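Side-chain contacts in actin-related protein 8 (Homo sapiens, PDB 4FO0), which binds ATP with low ATPase activity, does not polymerise, and contributes to nucleosome binding as a proposed core component of the INO80 chromatin-remodelling complex: residues Ala175-Glu178 against Val179-His183; Ser182-Ile185 against Gln186-Glu190; Leu193-Leu196 against Lys197-Arg200; Leu217-Met220 against Ile221-Met225. All blocks are in the same frame, centred on the assembly; numbering follows the deposited sequence.

Interaction 1: residues Ala175-Glu178 against Val179-His183; sequences ADIE and VIWSH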
# COMPACT_ATOMS: atom_id res chain seq x y z
N ALA A 175 5.76 -11.64 17.09
CA ALA A 175 4.79 -11.71 18.17
C ALA A 175 3.69 -10.67 17.94
O ALA A 175 2.51 -10.92 18.22
CB ALA A 175 5.46 -11.49 19.49
N ASP A 176 4.09 -9.52 17.41
CA ASP A 176 3.16 -8.45 17.07
C ASP A 176 2.24 -8.86 15.93
O ASP A 176 1.04 -8.60 15.97
CB ASP A 176 3.91 -7.16 16.74
CG ASP A 176 4.59 -6.54 17.98
OD1 ASP A 176 4.33 -7.02 19.10
OD2 ASP A 176 5.39 -5.58 17.82
N ILE A 177 2.80 -9.51 14.91
CA ILE A 177 1.99 -10.03 13.81
C ILE A 177 0.95 -10.98 14.36
O ILE A 177 -0.23 -10.86 14.06
CB ILE A 177 2.82 -10.79 12.78
CG1 ILE A 177 3.84 -9.85 12.15
CG2 ILE A 177 1.92 -11.41 11.70
CD1 ILE A 177 3.20 -8.63 11.63
N GLU A 178 1.39 -11.92 15.19
CA GLU A 178 0.49 -12.92 15.71
C GLU A 178 -0.63 -12.28 16.52
O GLU A 178 -1.80 -12.62 16.36
CB GLU A 178 1.22 -13.95 16.55
CG GLU A 178 0.26 -14.86 17.29
CD GLU A 178 0.92 -16.12 17.82
OE1 GLU A 178 2.17 -16.19 17.81
OE2 GLU A 178 0.18 -17.04 18.23
N VAL A 179 -0.27 -11.36 17.40
CA VAL A 179 -1.29 -10.66 18.16
C VAL A 179 -2.26 -9.91 17.24
O VAL A 179 -3.48 -10.00 17.41
CB VAL A 179 -0.67 -9.72 19.20
CG1 VAL A 179 -1.75 -8.87 19.86
CG2 VAL A 179 0.08 -10.53 20.24
N ILE A 180 -1.73 -9.17 16.27
CA ILE A 180 -2.59 -8.44 15.36
C ILE A 180 -3.50 -9.38 14.54
O ILE A 180 -4.71 -9.17 14.46
CB ILE A 180 -1.78 -7.53 14.42
CG1 ILE A 180 -1.03 -6.47 15.22
CG2 ILE A 180 -2.70 -6.85 13.40
CD1 ILE A 180 -0.07 -5.64 14.36
N TRP A 181 -2.92 -10.43 13.96
CA TRP A 181 -3.70 -11.35 13.16
C TRP A 181 -4.70 -12.14 13.98
O TRP A 181 -5.83 -12.34 13.55
CB TRP A 181 -2.81 -12.31 12.36
CG TRP A 181 -2.02 -11.60 11.33
CD1 TRP A 181 -1.95 -10.24 11.15
CD2 TRP A 181 -1.17 -12.18 10.33
NE1 TRP A 181 -1.12 -9.95 10.11
CE2 TRP A 181 -0.62 -11.11 9.59
CE3 TRP A 181 -0.81 -13.49 10.00
CZ2 TRP A 181 0.27 -11.32 8.53
CZ3 TRP A 181 0.06 -13.69 8.95
CH2 TRP A 181 0.59 -12.62 8.22
N SER A 182 -4.30 -12.57 15.17
CA SER A 182 -5.22 -13.33 16.01
C SER A 182 -6.40 -12.47 16.46
O SER A 182 -7.55 -12.90 16.39
CB SER A 182 -4.47 -13.89 17.20
OG SER A 182 -3.34 -14.60 16.72
N HIS A 183 -6.11 -11.25 16.90
CA HIS A 183 -7.16 -10.31 17.27
C HIS A 183 -8.19 -10.13 16.15
O HIS A 183 -9.39 -10.07 16.41
CB HIS A 183 -6.54 -8.96 17.66
CG HIS A 183 -7.55 -7.89 17.94
ND1 HIS A 183 -8.22 -7.79 19.14
CD2 HIS A 183 -8.01 -6.88 17.16
CE1 HIS A 183 -9.05 -6.75 19.10
NE2 HIS A 183 -8.94 -6.18 17.91
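The indole of W181 carries I177 on one face: the CG2 methyl of I177 sits almost above the centre of the six-membered ring, 3.4 Å from its centroid and 16° off the normal, a CH-pi contact. NE1 of W181 is hydrogen-bonded to NE2 of H42 on strand 38-47, and the two rings meet with their planes at about 50°. I177 presents that methyl because CG2 is anti to its own backbone N (chi1, measured to CG1, is -62°), which runs the two side chains alongside each other, one helical turn apart. With W181 cut back to an alanine, the I177 methyl would probably lose its ring and H42 its N-H partner. The next residue, S182, turns its hydroxyl back one turn to the carbonyl oxygen of E178: OG hydrogen-bonds E178 O at 2.5 Å, and S182 N bonds the same oxygen at 2.8 Å from the opposite face of its plane. D176 turns away to a salt bridge with R46. On this helix of the actin fold, with the side chain of W181 about 11 Å from the bound ATP, apolar packing thus covers the indole face while its N-H is met by an imidazole, and the buried serine hydroxyl is satisfied by the helix's own backbone.

Interaction 2: residues Ser182-Ile185 against Gln186-Glu190; sequences SHAI and QKYLE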
# COMPACT_ATOMS: atom_id res chain seq x y z
N SER A 182 -4.30 -12.57 15.17
CA SER A 182 -5.22 -13.33 16.01
C SER A 182 -6.40 -12.47 16.46
O SER A 182 -7.55 -12.90 16.39
CB SER A 182 -4.47 -13.89 17.20
OG SER A 182 -3.34 -14.60 16.72
N HIS A 183 -6.11 -11.25 16.90
CA HIS A 183 -7.16 -10.31 17.27
C HIS A 183 -8.19 -10.13 16.15
O HIS A 183 -9.39 -10.07 16.41
CB HIS A 183 -6.54 -8.96 17.66
CG HIS A 183 -7.55 -7.89 17.94
ND1 HIS A 183 -8.22 -7.79 19.14
CD2 HIS A 183 -8.01 -6.88 17.16
CE1 HIS A 183 -9.05 -6.75 19.10
NE2 HIS A 183 -8.94 -6.18 17.91
N ALA A 184 -7.73 -10.05 14.91
CA ALA A 184 -8.64 -9.77 13.80
C ALA A 184 -9.56 -10.96 13.54
O ALA A 184 -10.74 -10.80 13.25
CB ALA A 184 -7.87 -9.44 12.56
N ILE A 185 -9.00 -12.15 13.64
CA ILE A 185 -9.77 -13.37 13.50
C ILE A 185 -10.86 -13.53 14.57
O ILE A 185 -11.98 -13.88 14.23
CB ILE A 185 -8.86 -14.59 13.44
CG1 ILE A 185 -8.08 -14.56 12.13
CG2 ILE A 185 -9.65 -15.86 13.52
CD1 ILE A 185 -6.77 -15.26 12.21
N GLN A 186 -10.56 -13.27 15.84
CA GLN A 186 -11.58 -13.40 16.89
C GLN A 186 -12.63 -12.31 16.77
O GLN A 186 -13.81 -12.55 16.97
CB GLN A 186 -11.02 -13.31 18.31
CG GLN A 186 -9.60 -13.75 18.54
CD GLN A 186 -9.09 -13.25 19.90
OE1 GLN A 186 -7.89 -13.30 20.19
NE2 GLN A 186 -10.01 -12.75 20.72
N LYS A 187 -12.17 -11.09 16.48
CA LYS A 187 -13.03 -9.91 16.56
C LYS A 187 -13.86 -9.63 15.31
O LYS A 187 -15.01 -9.22 15.41
CB LYS A 187 -12.21 -8.68 16.91
CG LYS A 187 -13.02 -7.40 17.00
CD LYS A 187 -13.02 -6.87 18.43
CE LYS A 187 -13.31 -5.38 18.47
NZ LYS A 187 -12.40 -4.65 17.54
N TYR A 188 -13.29 -9.84 14.13
CA TYR A 188 -14.00 -9.47 12.91
C TYR A 188 -14.54 -10.67 12.17
O TYR A 188 -15.62 -10.62 11.59
CB TYR A 188 -13.11 -8.59 12.01
CG TYR A 188 -12.68 -7.34 12.72
CD1 TYR A 188 -11.55 -7.33 13.52
CD2 TYR A 188 -13.43 -6.17 12.63
CE1 TYR A 188 -11.16 -6.19 14.20
CE2 TYR A 188 -13.05 -5.03 13.31
CZ TYR A 188 -11.92 -5.04 14.09
OH TYR A 188 -11.53 -3.91 14.77
N LEU A 189 -13.81 -11.78 12.22
CA LEU A 189 -14.28 -12.98 11.58
C LEU A 189 -15.08 -13.75 12.61
O LEU A 189 -15.76 -14.72 12.30
CB LEU A 189 -13.10 -13.82 11.09
CG LEU A 189 -12.03 -13.11 10.26
CD1 LEU A 189 -11.25 -14.13 9.44
CD2 LEU A 189 -12.60 -12.01 9.36
N GLU A 190 -14.99 -13.29 13.85
CA GLU A 190 -15.66 -13.95 14.96
C GLU A 190 -15.38 -15.45 14.97
O GLU A 190 -16.29 -16.27 15.03
CB GLU A 190 -17.16 -13.68 14.90
CG GLU A 190 -17.48 -12.20 15.04
CD GLU A 190 -18.96 -11.91 15.05
OE1 GLU A 190 -19.75 -12.87 14.86
OE2 GLU A 190 -19.35 -10.74 15.24
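H183 and K187 run alongside each other on the outer side of this helix end, whereas I185 and L189 close the inner side of the helix end and the turn after it. The inner side is the well-packed one. I185 and L189 cross obliquely, CG1 of I185 meeting CD1 of L189 at 4.2 Å, and the CB of L189 rests against the carbonyl oxygen of I185 at 3.3 Å. I185 also packs on I29 of strand 26-31, which A184 touches too, and on M225 of helix 211-225. The outer side is looser. CB of K187 lies over one face of the imidazole of H183, toward its rim, while NZ of K187 stays 3.8 Å from NE2 of H183. The lysine bends at chi2 (114°) and again at chi4, and NZ reaches the OH of its neighbour Y188 in a weak hydrogen bond of 3.0 Å. Y188 itself turns its ring edge to A184, with CD1 4.3 Å from the CB of A184. Q186 carries its chain back along the helix, CG 3.1 Å from the carbonyl oxygen of S182. The backbone lets go in the same region: Y188 N still bonds A184 O at 2.9 Å, but L189 N reaches that oxygen only weakly, and E190 then takes a positive phi of 50°. This is the C-terminal end of an amphipathic helix packed on a sheet of the actin fold, its chain turning off through a left-handed residue while the outer face meets solvent.

Interaction 3: residues Leu193-Leu196 against Lys197-Arg200; sequences LKDL and KYYR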
# COMPACT_ATOMS: atom_id res chain seq x y z
N LEU A 193 -10.08 -18.70 18.64
CA LEU A 193 -8.74 -19.14 18.29
C LEU A 193 -8.56 -20.64 18.43
O LEU A 193 -7.86 -21.28 17.64
CB LEU A 193 -7.70 -18.38 19.12
CG LEU A 193 -7.60 -16.90 18.73
CD1 LEU A 193 -6.41 -16.29 19.41
CD2 LEU A 193 -7.51 -16.74 17.22
N LYS A 194 -9.19 -21.21 19.45
CA LYS A 194 -9.12 -22.64 19.69
C LYS A 194 -9.67 -23.44 18.50
O LYS A 194 -9.42 -24.64 18.41
CB LYS A 194 -9.89 -23.01 20.95
CG LYS A 194 -11.38 -22.70 20.88
CD LYS A 194 -12.07 -23.08 22.17
CE LYS A 194 -13.58 -23.02 22.04
NZ LYS A 194 -14.23 -23.82 23.12
N ASP A 195 -10.40 -22.77 17.60
CA ASP A 195 -11.01 -23.44 16.45
C ASP A 195 -10.17 -23.47 15.19
O ASP A 195 -10.57 -24.08 14.21
CB ASP A 195 -12.36 -22.82 16.10
CG ASP A 195 -13.41 -23.08 17.15
OD1 ASP A 195 -13.13 -23.86 18.08
OD2 ASP A 195 -14.52 -22.50 17.03
N LEU A 196 -9.02 -22.81 15.21
CA LEU A 196 -8.26 -22.68 13.97
C LEU A 196 -7.83 -24.04 13.41
O LEU A 196 -7.52 -24.15 12.22
CB LEU A 196 -7.08 -21.72 14.14
CG LEU A 196 -7.53 -20.25 14.25
CD1 LEU A 196 -6.37 -19.31 14.46
CD2 LEU A 196 -8.32 -19.83 13.02
N LYS A 197 -7.83 -25.06 14.25
CA LYS A 197 -7.51 -26.42 13.82
C LYS A 197 -8.42 -26.92 12.70
O LYS A 197 -8.04 -27.82 11.94
CB LYS A 197 -7.55 -27.39 15.00
CG LYS A 197 -8.89 -27.45 15.71
CD LYS A 197 -8.74 -28.26 17.00
CE LYS A 197 -10.01 -28.25 17.83
NZ LYS A 197 -9.73 -28.60 19.26
N TYR A 198 -9.62 -26.35 12.59
CA TYR A 198 -10.55 -26.72 11.53
C TYR A 198 -10.38 -25.83 10.30
O TYR A 198 -11.09 -26.00 9.31
CB TYR A 198 -12.00 -26.62 12.00
CG TYR A 198 -12.28 -27.30 13.32
CD1 TYR A 198 -11.82 -28.59 13.58
CD2 TYR A 198 -12.99 -26.64 14.32
CE1 TYR A 198 -12.07 -29.21 14.80
CE2 TYR A 198 -13.25 -27.26 15.54
CZ TYR A 198 -12.79 -28.54 15.78
OH TYR A 198 -13.04 -29.14 16.99
N TYR A 199 -9.45 -24.89 10.37
CA TYR A 199 -9.24 -23.97 9.25
C TYR A 199 -7.91 -24.17 8.55
O TYR A 199 -6.94 -24.68 9.11
CB TYR A 199 -9.33 -22.52 9.71
CG TYR A 199 -10.73 -22.10 10.05
CD1 TYR A 199 -11.49 -21.37 9.15
CD2 TYR A 199 -11.29 -22.43 11.27
CE1 TYR A 199 -12.78 -20.98 9.46
CE2 TYR A 199 -12.57 -22.05 11.59
CZ TYR A 199 -13.33 -21.33 10.69
OH TYR A 199 -14.62 -20.95 11.03
N ARG A 200 -7.89 -23.74 7.29
CA ARG A 200 -6.68 -23.62 6.52
C ARG A 200 -6.49 -22.17 6.14
O ARG A 200 -7.42 -21.35 6.21
CB ARG A 200 -6.75 -24.49 5.27
CG ARG A 200 -6.43 -25.93 5.54
CD ARG A 200 -6.66 -26.77 4.31
NE ARG A 200 -8.03 -26.62 3.85
CZ ARG A 200 -8.51 -27.18 2.74
NH1 ARG A 200 -7.71 -27.93 1.99
NH2 ARG A 200 -9.77 -26.99 2.40
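K197 reaches back to K194 by setting its CG between its own backbone N and carbonyl carbon (chi1 59°) and then running extended, so that CE lies 3.7 Å from the carbonyl oxygen of K194. In Y199 the first torsion is -71°, with CG anti to the carbonyl carbon, and the ring swings its edge onto D195: the carbonyl oxygen of D195 lies in the ring plane, 3.4 Å from CD2. The same oxygen accepts Y198 N at 2.9 Å, from above the carbonyl plane, and has CD2 of the Y198 ring close by at 3.5 Å. Next along, Y199 N bonds L196 O at 2.8 Å, again well out of the carbonyl plane. L196 and Y199 add apolar contact, CD2 to CD2 at 4.3 Å, on the buried side, where L196 also meets F227 and Y199 meets I191 and I18. The phenol OH of Y199 is held by R31. This 3-10 segment, 193-198, lies in the loop between helix 170-187 and strand 200-205. D195 O is thus met by one backbone N-H and by the C-H edge of an aromatic ring, whose slightly positive rim probably suits a carbonyl oxygen, while the lysines and Y198 stay on the solvent side.

Interaction 4: residues Leu217-Met220 against Ile221-Met225; sequences LVNM and ILMKM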
# COMPACT_ATOMS: atom_id res chain seq x y z
N LEU A 217 6.80 -16.93 9.09
CA LEU A 217 5.38 -16.62 9.10
C LEU A 217 4.59 -17.90 8.98
O LEU A 217 3.65 -18.15 9.75
CB LEU A 217 5.03 -15.70 7.92
CG LEU A 217 5.47 -14.24 8.11
CD1 LEU A 217 5.30 -13.46 6.81
CD2 LEU A 217 4.70 -13.59 9.26
N VAL A 218 4.97 -18.71 8.01
CA VAL A 218 4.42 -20.04 7.86
C VAL A 218 4.52 -20.78 9.19
O VAL A 218 3.56 -21.41 9.63
CB VAL A 218 5.19 -20.82 6.80
CG1 VAL A 218 4.76 -22.28 6.83
CG2 VAL A 218 4.98 -20.20 5.43
N ASN A 219 5.68 -20.71 9.83
CA ASN A 219 5.82 -21.39 11.10
C ASN A 219 4.81 -20.83 12.10
O ASN A 219 4.19 -21.57 12.86
CB ASN A 219 7.25 -21.30 11.64
CG ASN A 219 7.41 -22.04 12.94
OD1 ASN A 219 7.47 -23.27 12.98
ND2 ASN A 219 7.46 -21.29 14.03
N MET A 220 4.63 -19.53 12.06
CA MET A 220 3.71 -18.88 12.96
C MET A 220 2.28 -19.36 12.69
O MET A 220 1.58 -19.76 13.61
CB MET A 220 3.82 -17.36 12.85
CG MET A 220 2.88 -16.65 13.79
SD MET A 220 2.45 -14.98 13.31
CE MET A 220 1.97 -15.19 11.59
N ILE A 221 1.86 -19.32 11.43
CA ILE A 221 0.52 -19.76 11.05
C ILE A 221 0.21 -21.19 11.52
O ILE A 221 -0.82 -21.44 12.15
CB ILE A 221 0.33 -19.76 9.53
CG1 ILE A 221 0.49 -18.35 8.97
CG2 ILE A 221 -1.04 -20.29 9.20
CD1 ILE A 221 -0.43 -17.38 9.62
N LEU A 222 1.10 -22.11 11.19
CA LEU A 222 0.88 -23.52 11.46
C LEU A 222 1.11 -23.89 12.93
O LEU A 222 0.24 -24.49 13.57
CB LEU A 222 1.76 -24.38 10.55
CG LEU A 222 1.39 -24.28 9.07
CD1 LEU A 222 2.29 -25.16 8.24
CD2 LEU A 222 -0.07 -24.67 8.86
N MET A 223 2.27 -23.52 13.46
CA MET A 223 2.68 -23.94 14.80
C MET A 223 2.13 -23.07 15.94
O MET A 223 1.70 -23.59 16.96
CB MET A 223 4.21 -24.04 14.89
CG MET A 223 4.86 -25.07 13.97
SD MET A 223 4.11 -26.73 14.00
CE MET A 223 2.64 -26.43 13.05
N LYS A 224 2.17 -21.76 15.78
CA LYS A 224 1.79 -20.87 16.87
C LYS A 224 0.29 -20.57 16.89
O LYS A 224 -0.32 -20.47 17.94
CB LYS A 224 2.58 -19.55 16.78
CG LYS A 224 4.07 -19.70 16.95
CD LYS A 224 4.46 -19.53 18.40
CE LYS A 224 5.97 -19.56 18.57
NZ LYS A 224 6.65 -18.55 17.71
N MET A 225 -0.31 -20.40 15.72
CA MET A 225 -1.70 -19.99 15.67
C MET A 225 -2.65 -21.19 15.56
O MET A 225 -3.79 -21.13 16.04
CB MET A 225 -1.94 -19.02 14.52
CG MET A 225 -1.53 -17.59 14.81
SD MET A 225 -1.74 -16.58 13.34
CE MET A 225 -3.34 -15.84 13.63
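From L217 to M223 the helix is regular: I221 N bonds L217 O at 2.7 Å, L222 N bonds V218 O and M223 N bonds N219 O. At M220 the pattern widens. Its carbonyl oxygen takes K224 N only weakly, N-H...O angle 131°, and also receives M225 N at 2.9 Å, nearly along the C=O axis, which makes a pi-type turn over 221-225. Among the side chains, V218 and L222 lie side by side, CG1 of V218 4.0 Å from CD1 of L222, and both touch I230 of strand 229-234 and W577 of helix 574-580. Helix 211-225 is the crossover helix of the beta-alpha-beta unit formed with strands 200-205 and 229-234, and V218, I221 and L222 are among the residues it packs on the sheet. On the other flank M220, with CG anti to the backbone N (chi1 -179°) and a bend at chi3 of 49°, curls its CE methyl to 3.8 Å from CD1 of I221 and 4.3 Å from SD of M225. The CG of M220 also meets the CB of K224 at 4.2 Å, the two chains crossing at about a right angle. A serine in place of M220 would probably open a gap beside I221 and M225 and lose the packing on W181 of helix 170-187. N219 and M223 likewise cross nearly at right angles, with the amide oxygen OD1 of N219 3.3 Å from CG of M223; that oxygen accepts a hydrogen bond from NE1 of W577, whose side chain M223 also touches.

Interactions 1 and 2 follow each other along helix 170-187, sharing S182 and H183, while interaction 4 belongs to the neighbouring helix 211-225 and interaction 3 to the turn between the first helix and strand 200-205. Interaction 1 is the most buried and packs directly on interaction 4: W181 and E178 meet M220, and S182 meets M225. Interactions 2, 3 and 4 are each partly buried. I185 of interaction 2 touches both L196 of interaction 3 and M225 of interaction 4, so one apolar cluster ties all three together. Indole and sulfur packing mark the helix-helix interface; lysines, glutamine and tyrosines mark the outer turns.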